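Local structure of protein-arginine-phosphatase (Geobacillus stearothermophilus, 4PIC) at residues 46-49 / 50-54. The protein removes phosphate from phosphoarginine residues in proteins, and probably counteracts the protein arginine kinase McsB in vivo. Residues are numbered along the deposited sequence; the frame is centred on the assembly and turned at random.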
loop_
_atom_site.group_PDB
_atom_site.type_symbol
_atom_site.label_atom_id
_atom_site.label_comp_id
_atom_site.label_asym_id
_atom_site.label_seq_id
_atom_site.Cartn_x
_atom_site.Cartn_y
_atom_site.Cartn_z
ATOM N N ALA A 46 -2.634 14.321 -12.107
ATOM C CA ALA A 46 -2.716 14.845 -10.752
ATOM C C ALA A 46 -4.166 15.254 -10.522
ATOM O O ALA A 46 -4.874 15.629 -11.471
ATOM C CB ALA A 46 -1.788 16.042 -10.583
ATOM N N SER A 47 -4.632 15.169 -9.280
ATOM C CA SER A 47 -6.019 15.521 -8.994
ATOM C C SER A 47 -6.274 17.001 -9.263
ATOM O O SER A 47 -5.347 17.816 -9.309
ATOM C CB SER A 47 -6.404 15.174 -7.561
ATOM O OG SER A 47 -5.748 16.018 -6.643
ATOM N N VAL A 48 -7.536 17.352 -9.470
ATOM C CA VAL A 48 -7.846 18.710 -9.890
ATOM C C VAL A 48 -7.422 19.756 -8.863
ATOM O O VAL A 48 -6.909 20.811 -9.234
ATOM C CB VAL A 48 -9.347 18.873 -10.293
ATOM C CG1 VAL A 48 -10.275 18.656 -9.096
ATOM C CG2 VAL A 48 -9.575 20.226 -10.911
ATOM N N HIS A 49 -7.595 19.470 -7.576
ATOM C CA HIS A 49 -7.200 20.440 -6.560
ATOM C C HIS A 49 -5.683 20.579 -6.498
ATOM O O HIS A 49 -5.183 21.673 -6.246
ATOM C CB HIS A 49 -7.746 20.082 -5.178
ATOM C CG HIS A 49 -9.196 20.411 -4.988
ATOM N ND1 HIS A 49 -9.949 19.865 -3.972
ATOM C CD2 HIS A 49 -10.021 21.243 -5.668
ATOM C CE1 HIS A 49 -11.182 20.335 -4.041
ATOM N NE2 HIS A 49 -11.255 21.168 -5.060
ATOM N N ALA A 50 -4.958 19.482 -6.731
ATOM C CA ALA A 50 -3.492 19.553 -6.774
ATOM C C ALA A 50 -3.096 20.450 -7.940
ATOM O O ALA A 50 -2.237 21.334 -7.803
ATOM C CB ALA A 50 -2.876 18.168 -6.923
ATOM N N LYS A 51 -3.715 20.242 -9.095
ATOM C CA LYS A 51 -3.423 21.096 -10.241
ATOM C C LYS A 51 -3.750 22.548 -9.955
ATOM O O LYS A 51 -2.991 23.441 -10.314
ATOM C CB LYS A 51 -4.201 20.646 -11.472
ATOM C CG LYS A 51 -3.721 19.349 -12.088
ATOM C CD LYS A 51 -4.359 19.226 -13.459
ATOM C CE LYS A 51 -4.118 17.885 -14.094
ATOM N NZ LYS A 51 -4.715 17.866 -15.464
HETATM N N MSE A 52 -4.866 22.796 -9.294
HETATM C CA MSE A 52 -5.263 24.164 -9.004
HETATM C C MSE A 52 -4.297 24.875 -8.075
HETATM O O MSE A 52 -3.885 25.996 -8.357
HETATM C CB MSE A 52 -6.664 24.199 -8.412
HETATM C CG MSE A 52 -7.761 24.059 -9.447
HETATM SE SE MSE A 52 -9.495 23.775 -8.623
HETATM C CE MSE A 52 -10.590 23.829 -10.208
ATOM N N VAL A 53 -3.923 24.245 -6.970
ATOM C CA VAL A 53 -3.020 24.924 -6.044
ATOM C C VAL A 53 -1.609 25.067 -6.621
ATOM O O VAL A 53 -0.902 26.045 -6.328
ATOM C CB VAL A 53 -3.019 24.314 -4.623
ATOM C CG1 VAL A 53 -4.448 24.265 -4.076
ATOM C CG2 VAL A 53 -2.424 22.928 -4.645
ATOM N N LEU A 54 -1.210 24.141 -7.493
ATOM C CA LEU A 54 0.046 24.334 -8.222
ATOM C C LEU A 54 -0.066 25.516 -9.183
ATOM O O LEU A 54 0.858 26.321 -9.289
ATOM C CB LEU A 54 0.489 23.067 -8.958
ATOM C CG LEU A 54 0.967 21.938 -8.039
ATOM C CD1 LEU A 54 1.163 20.668 -8.844
ATOM C CD2 LEU A 54 2.262 22.320 -7.303
#
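Lys51 N donates to Ser47 O at 2.9 Å, the first i to i+4 link of helix 48-56. Met52 N to Val48 O (2.8 Å) and Val53 N to His49 O follow, closing the opening turn. Ser47 stands at the N-cap position, right before the helix. Ser47 OG lies between its own backbone N and carbonyl carbon (chi1 70°), which brings it 3.6 Å from both Ala50 N and Ala50 CB; the short methyl of Ala50 lies beside the hydroxyl while also packing against Met18 of helix 15-25.

On the outer side, the branched Val48 and the long, unbranched selenomethionine Met52 run side by side, with Val48 CG2 3.8 Å from Met52 CE. The selenium also reaches the edge of the His49 ring, near the ring plane and 3.9 Å from His49 CD2, so Met52 SE meets the rim of the imidazole and not its pi face. Lys51 extends back along the loop, Lys51 CE 3.5 Å from Ala46 O, and its long chain carries the charge of NZ to a salt bridge with Glu45.

A second shell surrounds these groups. Imidazole suits position 49 by offering Tyr126 of helix 123-150 a flat ring, met at a steep incline, and Gly121 O a weak hydrogen bond from ND1; Tyr126 OH also shares a weak hydrogen bond with Ser47 OG. The backbone of Ser47, hydrogen-bonded to Thr13, links the helix start to the probable substrate-binding loop, where Thr13 is important for substrate discrimination and Ser47 touches Cys14. Polar groups thus join the helix start to that loop, whereas apolar ones seat the helix: Ala50, Val53 and Leu54 on Met18, and Val53 on Ile123 and Tyr126.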